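Local coordinates for LS-24 (Lathyrus sativus, PDB 3LP9), which probably binds hemin as a monomer and spermine as a dimer, the two ligands excluding each other, and may act in the response to oxidative stress and polyamine biosynthesis, at residues A123-R128 with I143-N148; E17-I22 with D49-L54; D138-I143 with S160-F165. One frame throughout, in Å; residues are numbered along the deposited sequence.

Contact 1: residues A123-R128 with I143-N148; sequences AYRSTR and IDYGSN
Arg125 sends CG anti to its own backbone N (chi1 -176°) and then bends at its second torsion, a course that carries its guanidinium across to Tyr145. Tyr145 has its CG between backbone N and carbonyl carbon (chi1 68°), and its CB points toward the 123-128 segment. The two flat groups stand almost perpendicular, their planes 82° apart. Tyr145 CE1 lies over one face of the guanidinium, while Arg125 NE sits at the edge of the phenol ring, 3.5 Å from Tyr145 CE1. The polar link is a hydrogen bond from Arg125 NH2 to Tyr145 OH at 2.8 Å; it is bent, and the oxygen is tilted out of the guanidinium plane. Within its own segment Arg125 NH1 gives a weak bond to Ser126 O, and Gly129 O takes a further one. On the other segment Gly146 N donates to Asp144 OD1 at 2.8 Å, an Asx turn. Ser147 N donates to Asp144 OD1 as well, at 3.0 Å, an Asx motif, and together they hold the chain around Tyr145. The contact thus joins the end of the inner strand, 122-125, to the loop after strand 139-144. The preceding blade comes in through Thr70 O, which accepts from Arg125 NE, and through Glu71. Tyr145 OH takes the Arg125 NH2 bond and is also bonded to Glu71 OE1, so one hydroxyl links the arginine to a carboxylate.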
# COMPACT_ATOMS: atom_id res chain seq x y z
N ALA A 123 0.74 -19.57 -3.39
CA ALA A 123 1.54 -19.70 -4.59
C ALA A 123 2.76 -20.54 -4.30
O ALA A 123 3.24 -20.55 -3.19
CB ALA A 123 2.01 -18.35 -5.07
N TYR A 124 3.29 -21.20 -5.33
CA TYR A 124 4.52 -21.96 -5.23
C TYR A 124 5.19 -21.97 -6.57
O TYR A 124 4.55 -21.83 -7.61
CB TYR A 124 4.29 -23.43 -4.77
CG TYR A 124 3.51 -24.34 -5.69
CD1 TYR A 124 2.10 -24.47 -5.58
CD2 TYR A 124 4.15 -25.11 -6.67
CE1 TYR A 124 1.36 -25.37 -6.43
CE2 TYR A 124 3.44 -25.96 -7.50
CZ TYR A 124 2.03 -26.10 -7.38
OH TYR A 124 1.39 -27.00 -8.25
N ARG A 125 6.51 -22.14 -6.50
CA ARG A 125 7.45 -22.17 -7.63
C ARG A 125 7.46 -23.52 -8.34
O ARG A 125 7.77 -24.52 -7.76
CB ARG A 125 8.85 -21.86 -7.06
CG ARG A 125 9.97 -21.75 -8.10
CD ARG A 125 9.58 -20.65 -9.09
NE ARG A 125 10.68 -20.22 -9.89
CZ ARG A 125 11.08 -20.79 -11.01
NH1 ARG A 125 10.48 -21.86 -11.48
NH2 ARG A 125 12.09 -20.27 -11.65
N SER A 126 7.11 -23.55 -9.61
CA SER A 126 7.23 -24.81 -10.35
C SER A 126 8.72 -25.14 -10.55
O SER A 126 9.57 -24.25 -10.55
CB SER A 126 6.56 -24.67 -11.71
OG SER A 126 6.86 -25.77 -12.58
N THR A 127 9.05 -26.43 -10.74
CA THR A 127 10.43 -26.84 -10.97
C THR A 127 10.69 -26.48 -12.43
O THR A 127 11.84 -26.45 -12.93
CB THR A 127 10.63 -28.43 -10.78
OG1 THR A 127 9.57 -29.12 -11.44
CG2 THR A 127 10.61 -28.82 -9.36
N ARG A 128 9.59 -26.26 -13.13
CA ARG A 128 9.65 -26.08 -14.57
C ARG A 128 9.83 -24.64 -15.06
O ARG A 128 8.97 -23.81 -14.84
CB ARG A 128 8.38 -26.66 -15.14
CG ARG A 128 8.03 -26.11 -16.47
CD ARG A 128 8.45 -27.07 -17.52
NE ARG A 128 7.33 -27.00 -18.44
CZ ARG A 128 6.45 -27.98 -18.60
NH1 ARG A 128 6.61 -29.14 -17.93
NH2 ARG A 128 5.43 -27.81 -19.43
N ILE A 143 1.42 -19.26 -14.13
CA ILE A 143 2.07 -18.18 -14.89
C ILE A 143 3.55 -18.45 -15.28
O ILE A 143 4.14 -19.45 -14.87
CB ILE A 143 1.91 -16.81 -14.19
CG1 ILE A 143 2.98 -16.62 -13.11
CG2 ILE A 143 0.49 -16.65 -13.68
CD1 ILE A 143 3.02 -15.24 -12.50
N ASP A 144 4.12 -17.58 -16.10
CA ASP A 144 5.55 -17.59 -16.42
C ASP A 144 6.09 -16.19 -16.12
O ASP A 144 5.77 -15.25 -16.83
CB ASP A 144 5.75 -17.97 -17.85
CG ASP A 144 7.22 -18.05 -18.24
OD1 ASP A 144 8.04 -17.15 -17.89
OD2 ASP A 144 7.57 -19.02 -18.92
N TYR A 145 6.85 -16.02 -15.03
CA TYR A 145 7.33 -14.69 -14.68
C TYR A 145 8.42 -14.12 -15.55
O TYR A 145 8.74 -12.94 -15.40
CB TYR A 145 7.73 -14.58 -13.23
CG TYR A 145 8.97 -15.36 -12.85
CD1 TYR A 145 8.87 -16.50 -12.02
CD2 TYR A 145 10.25 -14.93 -13.25
CE1 TYR A 145 10.00 -17.19 -11.60
CE2 TYR A 145 11.42 -15.63 -12.89
CZ TYR A 145 11.30 -16.77 -12.06
OH TYR A 145 12.43 -17.46 -11.68
N GLY A 146 8.98 -14.90 -16.49
CA GLY A 146 9.94 -14.35 -17.44
C GLY A 146 9.20 -13.67 -18.58
O GLY A 146 9.55 -12.58 -19.00
N SER A 147 8.17 -14.35 -19.09
CA SER A 147 7.31 -13.78 -20.15
C SER A 147 6.22 -12.92 -19.54
O SER A 147 5.59 -12.10 -20.23
CB SER A 147 6.67 -14.88 -20.98
OG SER A 147 5.54 -15.43 -20.31
N ASN A 148 6.01 -13.11 -18.24
CA ASN A 148 5.01 -12.35 -17.50
C ASN A 148 3.68 -12.59 -18.18
O ASN A 148 3.04 -11.66 -18.63
CB ASN A 148 5.34 -10.83 -17.40
CG ASN A 148 4.58 -10.13 -16.28
OD1 ASN A 148 4.21 -10.80 -15.29
ND2 ASN A 148 4.34 -8.82 -16.39

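Contact 2: residues E17-I22 with D49-L54; sequences EAYFFI and DGFKSL
Phe51 reaches from the chain just past helix 47-50 to Tyr19 and Phe21 on strand 17-22, an aromatic contact inside the first blade of the four-bladed hemopexin beta-propeller. The backbones stay well apart, Tyr19 CA and Gly50 CA making their nearest approach at 11.3 Å, and the Phe51 side chain bridges the gap. Its CB points toward the strand, with CG anti to the carbonyl carbon (chi1 -61°). CB, CG and the near half of the ring serve as the span; the touching begins farther out. CE2 meets the Phe21 ring at its edge, 4.1 Å from Phe21 CE1, and the two side chains cross at about a right angle. At the tip, CZ approaches the Tyr19 ring obliquely, 3.9 Å from Tyr19 CD1 and 4.0 Å from Tyr19 CE1. At the Phe51 ring, Tyr19 CD1 lies at the edge, near its plane. The Tyr19 and Phe51 rings make an oblique pair, their planes inclined at 56° and their centroids 6.0 Å apart. Tyr19 and Phe21 are two apart on the strand and both present their side chains to the helix end, which lets one phenyl ring bridge them. All three are buried, and the contact between them is apolar. Tyr26 of the next strand meets the Phe51 ring too, while Tyr19 packs on Phe10 and Tyr88. After Phe51 the chain turns, Leu54 N donating to Phe51 O at 2.8 Å.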
# COMPACT_ATOMS: atom_id res chain seq x y z
N GLU A 17 15.53 -24.99 4.03
CA GLU A 17 14.97 -23.87 4.79
C GLU A 17 13.82 -23.18 4.03
O GLU A 17 13.83 -23.13 2.79
CB GLU A 17 16.08 -22.85 5.09
CG GLU A 17 17.17 -23.46 5.97
CD GLU A 17 18.25 -22.50 6.34
OE1 GLU A 17 18.02 -21.27 6.43
OE2 GLU A 17 19.38 -23.02 6.55
N ALA A 18 12.84 -22.66 4.80
CA ALA A 18 11.68 -22.01 4.26
C ALA A 18 11.21 -20.91 5.24
O ALA A 18 11.36 -21.05 6.44
CB ALA A 18 10.61 -23.00 4.00
N TYR A 19 10.68 -19.80 4.71
CA TYR A 19 10.11 -18.70 5.51
C TYR A 19 8.56 -18.84 5.54
O TYR A 19 7.91 -19.05 4.50
CB TYR A 19 10.52 -17.34 4.88
CG TYR A 19 12.00 -17.07 4.84
CD1 TYR A 19 12.61 -16.31 5.86
CD2 TYR A 19 12.81 -17.55 3.81
CE1 TYR A 19 14.01 -16.01 5.85
CE2 TYR A 19 14.19 -17.27 3.78
CZ TYR A 19 14.78 -16.50 4.82
OH TYR A 19 16.14 -16.26 4.89
N PHE A 20 7.99 -18.76 6.75
CA PHE A 20 6.54 -18.92 6.92
C PHE A 20 6.11 -17.58 7.44
O PHE A 20 6.74 -17.04 8.36
CB PHE A 20 6.19 -20.00 7.97
CG PHE A 20 6.49 -21.43 7.55
CD1 PHE A 20 6.88 -21.75 6.27
CD2 PHE A 20 6.32 -22.46 8.46
CE1 PHE A 20 7.12 -23.02 5.91
CE2 PHE A 20 6.54 -23.73 8.11
CZ PHE A 20 6.97 -24.01 6.81
N PHE A 21 5.07 -17.02 6.85
CA PHE A 21 4.56 -15.75 7.30
C PHE A 21 3.23 -15.91 8.02
O PHE A 21 2.28 -16.48 7.49
CB PHE A 21 4.50 -14.74 6.13
CG PHE A 21 5.83 -14.52 5.47
CD1 PHE A 21 6.77 -13.69 6.06
CD2 PHE A 21 6.15 -15.21 4.33
CE1 PHE A 21 8.04 -13.54 5.49
CE2 PHE A 21 7.41 -15.08 3.74
CZ PHE A 21 8.37 -14.23 4.34
N ILE A 22 3.20 -15.39 9.24
CA ILE A 22 2.04 -15.55 10.13
C ILE A 22 1.74 -14.19 10.70
O ILE A 22 2.64 -13.54 11.21
CB ILE A 22 2.34 -16.49 11.34
CG1 ILE A 22 3.16 -17.70 10.90
CG2 ILE A 22 1.04 -16.90 12.10
CD1 ILE A 22 3.60 -18.54 12.00
N ASP A 49 11.06 -5.99 11.68
CA ASP A 49 12.31 -6.14 12.49
C ASP A 49 13.26 -7.09 11.77
O ASP A 49 14.47 -6.82 11.68
CB ASP A 49 12.05 -6.66 13.91
CG ASP A 49 11.25 -5.71 14.75
OD1 ASP A 49 11.33 -4.49 14.55
OD2 ASP A 49 10.53 -6.18 15.63
N GLY A 50 12.69 -8.16 11.22
CA GLY A 50 13.48 -9.15 10.51
C GLY A 50 14.05 -8.73 9.18
O GLY A 50 15.18 -9.08 8.86
N PHE A 51 13.21 -8.06 8.39
CA PHE A 51 13.54 -7.57 7.03
C PHE A 51 13.45 -6.06 7.06
O PHE A 51 12.44 -5.50 6.62
CB PHE A 51 12.54 -8.11 5.99
CG PHE A 51 12.51 -9.59 5.88
CD1 PHE A 51 13.36 -10.26 5.03
CD2 PHE A 51 11.63 -10.33 6.62
CE1 PHE A 51 13.32 -11.67 4.94
CE2 PHE A 51 11.58 -11.69 6.54
CZ PHE A 51 12.44 -12.37 5.68
N LYS A 52 14.46 -5.39 7.59
CA LYS A 52 14.38 -3.96 7.79
C LYS A 52 14.03 -3.11 6.58
O LYS A 52 13.53 -2.02 6.76
CB LYS A 52 15.64 -3.42 8.50
CG LYS A 52 15.41 -3.38 10.01
CD LYS A 52 16.71 -3.49 10.82
CE LYS A 52 16.51 -4.51 11.97
NZ LYS A 52 17.54 -5.59 11.80
N SER A 53 14.36 -3.57 5.35
CA SER A 53 13.97 -2.88 4.14
C SER A 53 12.42 -2.77 4.00
O SER A 53 11.92 -1.94 3.24
CB SER A 53 14.60 -3.55 2.91
OG SER A 53 13.89 -4.66 2.39
N LEU A 54 11.67 -3.61 4.75
CA LEU A 54 10.20 -3.67 4.69
C LEU A 54 9.55 -2.90 5.83
O LEU A 54 8.39 -2.59 5.77
CB LEU A 54 9.77 -5.13 4.72
CG LEU A 54 9.48 -5.86 3.42
CD1 LEU A 54 10.37 -5.42 2.29
CD2 LEU A 54 9.59 -7.35 3.60

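Contact 3: residues D138-I143 with S160-F165; sequences DQYARI and SGYPCF
Tyr140 and Tyr162 form a T-shaped aromatic pair, the edge of Tyr162 directed at the face of Tyr140. The planes stand at 79° and the centroids are 5.3 Å apart. A single atom does the pointing: Tyr162 CE2 sits over the middle of the Tyr140 ring, 3.9 Å above its plane and almost equally far from all the ring carbons. Tyr140 takes a first torsion of 83°, with CG between backbone N and carbonyl carbon, and this turns the phenol off strand 139-144 toward the helix end.

The second kind of contact is van der Waals packing on the backbone. Tyr140 OH lies 3.7 Å from Gly161 CA, and the glycine, having no CB, lets the hydroxyl come this close.

Polar contacts gather at the rim. A water in the plane of the Tyr140 ring, at its edge, lies 2.9 Å from Tyr140 OH and donates to Ser160 OG at 3.0 Å, joining the phenol to the helix end; Ser160 OG also bonds to Ser157 O. The hydroxyl of Tyr162 has Tyr124 as its partner. A leucine in place of Tyr140 would probably leave the edge of Tyr162 without its aromatic face and the bridging water without its phenol partner.

Within this hemopexin blade, the contact fastens the end of helix 158-161 and the turn after it to strand 139-144. Tyr140 also touches Asn152 of the outermost strand, 149-157, whereas Tyr162 packs on Tyr133 and Phe135 of strand 131-136.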
# COMPACT_ATOMS: atom_id res chain seq x y z
N ASP A 138 -11.09 -20.89 -4.83
CA ASP A 138 -11.05 -22.24 -5.42
C ASP A 138 -10.52 -22.25 -6.84
O ASP A 138 -10.54 -23.27 -7.51
CB ASP A 138 -12.42 -22.92 -5.32
CG ASP A 138 -13.49 -22.27 -6.17
OD1 ASP A 138 -13.26 -21.26 -6.84
OD2 ASP A 138 -14.60 -22.81 -6.20
N GLN A 139 -10.02 -21.09 -7.25
CA GLN A 139 -9.44 -20.85 -8.57
C GLN A 139 -7.91 -20.88 -8.47
O GLN A 139 -7.34 -20.58 -7.46
CB GLN A 139 -9.86 -19.46 -9.02
CG GLN A 139 -11.33 -19.30 -9.15
CD GLN A 139 -11.97 -20.33 -10.07
OE1 GLN A 139 -12.42 -21.40 -9.64
NE2 GLN A 139 -12.03 -19.99 -11.34
N TYR A 140 -7.25 -21.25 -9.55
CA TYR A 140 -5.77 -21.16 -9.58
C TYR A 140 -5.25 -20.77 -10.96
O TYR A 140 -5.83 -21.13 -12.02
CB TYR A 140 -5.12 -22.48 -9.16
CG TYR A 140 -5.04 -23.47 -10.30
CD1 TYR A 140 -6.14 -24.26 -10.65
CD2 TYR A 140 -3.87 -23.62 -11.02
CE1 TYR A 140 -6.07 -25.11 -11.67
CE2 TYR A 140 -3.81 -24.48 -12.06
CZ TYR A 140 -4.91 -25.21 -12.38
OH TYR A 140 -4.82 -26.08 -13.42
N ALA A 141 -4.13 -20.04 -10.94
CA ALA A 141 -3.48 -19.58 -12.16
C ALA A 141 -2.11 -20.21 -12.22
O ALA A 141 -1.48 -20.41 -11.16
CB ALA A 141 -3.35 -18.07 -12.16
N ARG A 142 -1.67 -20.52 -13.43
CA ARG A 142 -0.30 -20.99 -13.73
C ARG A 142 0.33 -19.89 -14.61
O ARG A 142 -0.24 -19.55 -15.68
CB ARG A 142 -0.36 -22.31 -14.46
CG ARG A 142 0.94 -22.90 -14.91
CD ARG A 142 0.54 -24.04 -15.79
NE ARG A 142 1.67 -24.62 -16.45
CZ ARG A 142 1.62 -25.47 -17.45
NH1 ARG A 142 0.44 -25.87 -17.92
NH2 ARG A 142 2.75 -25.91 -17.98
N ILE A 143 1.42 -19.26 -14.13
CA ILE A 143 2.07 -18.18 -14.89
C ILE A 143 3.55 -18.45 -15.28
O ILE A 143 4.14 -19.45 -14.87
CB ILE A 143 1.91 -16.81 -14.19
CG1 ILE A 143 2.98 -16.62 -13.11
CG2 ILE A 143 0.49 -16.65 -13.68
CD1 ILE A 143 3.02 -15.24 -12.50
N SER A 160 -10.26 -29.21 -11.11
CA SER A 160 -9.89 -29.47 -12.50
C SER A 160 -8.36 -29.72 -12.65
O SER A 160 -7.92 -30.42 -13.57
CB SER A 160 -10.36 -28.32 -13.41
OG SER A 160 -9.41 -27.26 -13.42
N GLY A 161 -7.57 -29.16 -11.74
CA GLY A 161 -6.12 -29.16 -11.91
C GLY A 161 -5.43 -30.02 -10.89
O GLY A 161 -4.37 -30.56 -11.19
N TYR A 162 -6.03 -30.20 -9.72
CA TYR A 162 -5.45 -31.01 -8.62
C TYR A 162 -6.46 -32.09 -8.16
O TYR A 162 -7.10 -31.93 -7.09
CB TYR A 162 -5.09 -30.12 -7.40
CG TYR A 162 -4.09 -29.07 -7.76
CD1 TYR A 162 -2.72 -29.29 -7.55
CD2 TYR A 162 -4.48 -27.91 -8.44
CE1 TYR A 162 -1.76 -28.37 -7.95
CE2 TYR A 162 -3.54 -26.98 -8.83
CZ TYR A 162 -2.19 -27.20 -8.59
OH TYR A 162 -1.24 -26.29 -9.02
N PRO A 163 -6.58 -33.19 -8.92
CA PRO A 163 -7.54 -34.24 -8.54
C PRO A 163 -7.28 -34.78 -7.11
O PRO A 163 -8.20 -35.17 -6.37
CB PRO A 163 -7.32 -35.34 -9.62
CG PRO A 163 -6.77 -34.54 -10.84
CD PRO A 163 -5.79 -33.61 -10.11
N CYS A 164 -6.03 -34.74 -6.70
CA CYS A 164 -5.68 -35.22 -5.38
C CYS A 164 -6.35 -34.39 -4.27
O CYS A 164 -6.41 -34.83 -3.11
CB CYS A 164 -4.16 -35.23 -5.23
SG CYS A 164 -3.28 -33.63 -5.45
N PHE A 165 -6.85 -33.18 -4.64
CA PHE A 165 -7.50 -32.26 -3.69
C PHE A 165 -9.01 -32.43 -3.61
O PHE A 165 -9.63 -31.87 -2.72
CB PHE A 165 -7.15 -30.80 -4.00
CG PHE A 165 -5.76 -30.38 -3.53
CD1 PHE A 165 -5.09 -31.09 -2.55
CD2 PHE A 165 -5.15 -29.23 -4.06
CE1 PHE A 165 -3.80 -30.67 -2.12
CE2 PHE A 165 -3.91 -28.80 -3.63
CZ PHE A 165 -3.23 -29.51 -2.66
O HOH W 1 -6.78 -27.56 -14.92

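In the fold
Contacts 1 and 3 belong to one blade: both use strand 139-144, share Ile143 and have centres about 14 Å apart. They meet directly where Tyr124 OH and Tyr162 OH lie 2.8 Å apart, a probable hydrogen bond from the inner strand to the chain after the helix. Contact 2 occupies another blade, its centre about 22 Å from that of contact 1 and about 27 Å from that of contact 3, on the opposite side of the chain's centre from the latter. The calcium is bound at Asn7, Asp65, Asp121 and Asp175 in the central channel, about 8 Å from the side chain of Phe21 and about 13 Å from that of Tyr140; the side chain of Arg125 is about 4 Å from the sodium.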